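Local coordinates for protein putative invasin (Yersinia pseudotuberculosis IP 31758, PDB 5N40) that probably acts as a bacterial surface adhesin, carrying immunoglobulin-like domains followed by a C-type lectin-like adhesion domain, at residues Pro105-Leu111 and Thr126-Lys132; Thr9-Val15 and Leu92-Ala97. The protein carries 1 engineered substitution. All coordinates share one frame; numbering follows the deposited sequence.

Interaction 1 (Pro105-Leu111 and Thr126-Lys132); sequences PVDLTVL and TVIAKYK
On the face that carries L111 and I128, CG of L111 (chi1 -57°) and CG1 of I128 both stand anti to their carbonyl carbons, which brings L111 CD1 to 4.0 Å from I128 CD1 at a slant. The strand pair is the antiparallel edge of a sheet in a bacterial immunoglobulin-like domain: the axes of 106-111 and 126-131 approach to 4.5 Å at 156°. D107-K130, T109-I128 and L111-T126 are hydrogen-bonded pairs, each held by two backbone bonds; T109 N to I128 O measures 2.8 Å. On the other face, L108 CD2 rests on A129 CB at 3.7 Å and also touches V127, while L108 and V127 both reach M143 of strand 142-151 in the opposing sheet. The regular pairing ends beyond V106, where K132 N still bonds P105 O at 3.0 Å, from 42° out of the carbonyl plane. D107 crosses K132 at about a right angle, its OD1 lying 3.6 Å from K132 CG. D107 OD1 stays 5.2 Å from K132 NZ; D107 OD2 instead accepts S133 N, and K132 NZ forms a salt bridge with D208. T126 OG1, itself hydrogen-bonded to T185 OG1, lies 2.8 Å from a water that donates weakly to L111 O.

Interaction 2 (Thr9-Val15 and Leu92-Ala97); sequences TTNSTLV and LGTTPA
T9 packs against the backbone of G93: its CG2 sits 3.6 Å from G93 N, and its CB comes within 3.4 Å of G93 O. G93 is the centre of an inverse gamma turn, with a weak bond from T94 N to L92 O. The turn leads into T94, whose OG1 is carried anti to the backbone N (chi1 -178°), bringing the hydroxyl 3.2 Å from S12 O. A water beside it donates to S12 O at 2.8 Å. S12 is itself anchored by its OG, which bonds S8 O and R36 N. Further along, a second water accepts from L14 N at 3.0 Å and donates to T95 O, bridging the two backbones where they stand apart. Beyond it A97 CB points at the strand, 3.4 Å from L14 O, and its apolar contact is with L14 CG at 4.3 Å. L14 continues inward onto L83, V31 and L33. Strands 13-22 and 90-102 neighbour each other in parallel; with waters between the backbones here, this is probably the loose beginning of the parallel pairing of first and last strands seen in immunoglobulin-like β-sandwiches.

Both segments of interaction 2 precede those of interaction 1 in the chain, and the two are separate in space: their centres are 40 Å apart and their nearest atoms about 21 Å. They share no sheet. Interaction 2 joins the first and last strands of the N-terminal immunoglobulin-like domain, whereas interaction 1 pairs 106-112 and 123-131, neighbours in one sheet of the next domain, with 116-118 of the other sheet between them in sequence. The covalent connection is short, strand 90-102 of interaction 2 being followed directly by strand 106-112. The consecutive domains make an elongated molecule (radius of gyration 35 Å for 352 residues), consistent with a stalk that holds the C-terminal lectin-like domain at its end.

Interaction 1 (Pro105-Leu111 and Thr126-Lys132)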
# COMPACT_ATOMS: atom_id res chain seq x y z
N PRO A 105 21.28 8.52 3.88
CA PRO A 105 21.08 7.79 2.63
C PRO A 105 20.88 6.31 2.91
O PRO A 105 21.65 5.70 3.66
CB PRO A 105 22.36 8.06 1.84
CG PRO A 105 22.84 9.39 2.36
CD PRO A 105 22.48 9.39 3.83
N VAL A 106 19.84 5.73 2.31
CA VAL A 106 19.52 4.32 2.52
C VAL A 106 19.16 3.65 1.20
O VAL A 106 18.79 4.30 0.22
CB VAL A 106 18.36 4.13 3.52
CG1 VAL A 106 18.79 4.51 4.92
CG2 VAL A 106 17.13 4.92 3.08
N ASP A 107 19.28 2.33 1.20
CA ASP A 107 18.69 1.47 0.17
C ASP A 107 17.48 0.79 0.78
O ASP A 107 17.54 0.26 1.90
CB ASP A 107 19.67 0.40 -0.32
CG ASP A 107 20.93 0.97 -0.93
OD1 ASP A 107 20.85 1.93 -1.73
OD2 ASP A 107 22.01 0.43 -0.60
N LEU A 108 16.38 0.80 0.04
CA LEU A 108 15.14 0.18 0.50
C LEU A 108 14.89 -1.13 -0.23
O LEU A 108 15.05 -1.22 -1.45
CB LEU A 108 13.95 1.10 0.27
CG LEU A 108 13.97 2.47 0.95
CD1 LEU A 108 12.63 3.18 0.75
CD2 LEU A 108 14.29 2.36 2.41
N THR A 109 14.49 -2.14 0.53
CA THR A 109 13.93 -3.37 -0.01
C THR A 109 12.47 -3.44 0.41
O THR A 109 12.14 -3.11 1.56
CB THR A 109 14.68 -4.60 0.50
OG1 THR A 109 16.08 -4.47 0.20
CG2 THR A 109 14.15 -5.86 -0.15
N VAL A 110 11.60 -3.87 -0.50
CA VAL A 110 10.17 -3.96 -0.23
C VAL A 110 9.71 -5.38 -0.52
O VAL A 110 9.87 -5.87 -1.65
CB VAL A 110 9.36 -2.95 -1.06
CG1 VAL A 110 7.89 -2.98 -0.65
CG2 VAL A 110 9.92 -1.56 -0.89
N LEU A 111 9.14 -6.03 0.49
CA LEU A 111 8.67 -7.41 0.43
C LEU A 111 7.18 -7.44 0.73
O LEU A 111 6.70 -6.75 1.64
CB LEU A 111 9.41 -8.28 1.45
CG LEU A 111 10.94 -8.32 1.33
CD1 LEU A 111 11.55 -9.18 2.42
CD2 LEU A 111 11.37 -8.82 -0.04
N THR A 126 6.44 -5.13 3.84
CA THR A 126 7.57 -4.79 4.69
C THR A 126 8.61 -3.98 3.91
O THR A 126 9.06 -4.40 2.84
CB THR A 126 8.23 -6.05 5.26
OG1 THR A 126 7.28 -6.77 6.05
CG2 THR A 126 9.44 -5.70 6.11
N VAL A 127 8.98 -2.83 4.46
CA VAL A 127 10.10 -2.03 3.97
C VAL A 127 11.29 -2.30 4.86
O VAL A 127 11.19 -2.20 6.09
CB VAL A 127 9.76 -0.52 3.97
CG1 VAL A 127 10.91 0.28 3.36
CG2 VAL A 127 8.45 -0.24 3.25
N ILE A 128 12.44 -2.62 4.26
CA ILE A 128 13.69 -2.80 4.98
C ILE A 128 14.65 -1.73 4.50
O ILE A 128 14.90 -1.62 3.30
CB ILE A 128 14.30 -4.19 4.76
CG1 ILE A 128 13.29 -5.29 5.08
CG2 ILE A 128 15.58 -4.34 5.61
CD1 ILE A 128 13.75 -6.68 4.71
N ALA A 129 15.16 -0.93 5.44
CA ALA A 129 16.10 0.14 5.13
C ALA A 129 17.48 -0.22 5.66
O ALA A 129 17.61 -0.64 6.82
CB ALA A 129 15.63 1.47 5.73
N LYS A 130 18.48 -0.08 4.81
CA LYS A 130 19.87 -0.24 5.20
C LYS A 130 20.64 0.99 4.74
O LYS A 130 20.34 1.58 3.70
CB LYS A 130 20.48 -1.50 4.59
CG LYS A 130 19.77 -2.78 5.05
CD LYS A 130 20.22 -3.99 4.29
CE LYS A 130 19.50 -5.24 4.78
NZ LYS A 130 19.89 -6.41 3.96
N TYR A 131 21.66 1.35 5.51
CA TYR A 131 22.48 2.49 5.11
C TYR A 131 23.10 2.20 3.75
O TYR A 131 23.57 1.09 3.48
CB TYR A 131 23.56 2.77 6.15
CG TYR A 131 23.00 3.19 7.48
CD1 TYR A 131 22.18 4.31 7.58
CD2 TYR A 131 23.25 2.47 8.63
CE1 TYR A 131 21.63 4.70 8.79
CE2 TYR A 131 22.73 2.86 9.85
CZ TYR A 131 21.92 3.98 9.92
OH TYR A 131 21.39 4.36 11.12
N LYS A 132 23.09 3.21 2.90
CA LYS A 132 23.32 3.01 1.48
C LYS A 132 24.61 2.25 1.21
O LYS A 132 25.69 2.62 1.71
CB LYS A 132 23.33 4.36 0.76
CG LYS A 132 23.46 4.25 -0.74
CD LYS A 132 23.10 5.55 -1.43
CE LYS A 132 21.59 5.82 -1.42
NZ LYS A 132 21.26 7.13 -2.08
O HOH W 1 5.99 -8.62 4.37

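Interaction 2 (Thr9-Val15 and Leu92-Ala97)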
# COMPACT_ATOMS: atom_id res chain seq x y z
N THR A 9 28.73 36.46 27.63
CA THR A 9 27.96 35.70 26.65
C THR A 9 28.11 36.25 25.24
O THR A 9 27.75 35.57 24.28
CB THR A 9 26.48 35.67 27.05
OG1 THR A 9 25.96 37.01 27.11
CG2 THR A 9 26.30 35.02 28.41
N THR A 10 28.64 37.47 25.10
CA THR A 10 28.87 38.06 23.79
C THR A 10 30.29 37.82 23.28
O THR A 10 30.49 37.63 22.07
CB THR A 10 28.59 39.57 23.83
OG1 THR A 10 29.37 40.17 24.88
CG2 THR A 10 27.12 39.83 24.08
N ASN A 11 31.29 37.83 24.16
CA ASN A 11 32.65 37.52 23.72
C ASN A 11 32.88 36.02 23.61
O ASN A 11 33.71 35.58 22.81
CB ASN A 11 33.68 38.13 24.67
CG ASN A 11 33.68 39.64 24.63
OD1 ASN A 11 33.35 40.25 23.61
ND2 ASN A 11 34.05 40.26 25.74
N SER A 12 32.17 35.22 24.40
CA SER A 12 32.23 33.78 24.26
C SER A 12 31.43 33.33 23.05
O SER A 12 30.40 33.92 22.70
CB SER A 12 31.68 33.09 25.51
OG SER A 12 32.44 33.41 26.65
N THR A 13 31.89 32.26 22.41
CA THR A 13 31.21 31.70 21.25
C THR A 13 31.14 30.19 21.38
O THR A 13 32.03 29.56 21.98
CB THR A 13 31.91 32.08 19.94
OG1 THR A 13 33.21 31.48 19.88
CG2 THR A 13 32.05 33.59 19.83
N LEU A 14 30.06 29.62 20.86
CA LEU A 14 29.88 28.18 20.76
C LEU A 14 29.66 27.85 19.29
O LEU A 14 28.75 28.40 18.66
CB LEU A 14 28.69 27.71 21.60
CG LEU A 14 28.51 26.20 21.75
CD1 LEU A 14 29.62 25.60 22.62
CD2 LEU A 14 27.14 25.87 22.32
N VAL A 15 30.50 26.98 18.75
CA VAL A 15 30.43 26.62 17.34
C VAL A 15 30.54 25.11 17.19
O VAL A 15 30.97 24.40 18.10
CB VAL A 15 31.54 27.32 16.51
CG1 VAL A 15 31.53 28.83 16.79
CG2 VAL A 15 32.91 26.73 16.82
N LEU A 92 25.38 29.15 30.51
CA LEU A 92 26.07 30.28 29.89
C LEU A 92 25.27 30.68 28.66
O LEU A 92 25.24 29.94 27.67
CB LEU A 92 27.51 29.91 29.52
CG LEU A 92 28.29 31.02 28.82
CD1 LEU A 92 28.58 32.16 29.77
CD2 LEU A 92 29.58 30.47 28.22
N GLY A 93 24.65 31.85 28.71
CA GLY A 93 23.68 32.24 27.71
C GLY A 93 24.29 32.75 26.42
O GLY A 93 23.88 33.78 25.89
N THR A 94 25.28 32.03 25.90
CA THR A 94 25.81 32.37 24.60
C THR A 94 24.84 31.88 23.52
O THR A 94 24.00 31.01 23.75
CB THR A 94 27.21 31.78 24.41
OG1 THR A 94 27.73 32.16 23.13
CG2 THR A 94 27.19 30.26 24.53
N THR A 95 24.96 32.46 22.33
CA THR A 95 24.11 32.06 21.22
C THR A 95 24.24 30.56 20.98
O THR A 95 25.36 30.05 20.90
CB THR A 95 24.48 32.83 19.96
OG1 THR A 95 24.45 34.24 20.23
CG2 THR A 95 23.50 32.51 18.84
N PRO A 96 23.14 29.82 20.84
CA PRO A 96 23.26 28.37 20.65
C PRO A 96 23.74 28.06 19.25
O PRO A 96 23.24 28.60 18.26
CB PRO A 96 21.84 27.85 20.90
CG PRO A 96 20.94 29.06 21.02
CD PRO A 96 21.75 30.27 20.63
N ALA A 97 24.73 27.18 19.16
CA ALA A 97 25.09 26.61 17.88
C ALA A 97 24.06 25.56 17.50
O ALA A 97 23.37 24.99 18.36
CB ALA A 97 26.48 25.99 17.93
O HOH W 2 27.88 33.94 21.48
O HOH W 3 27.55 31.27 20.37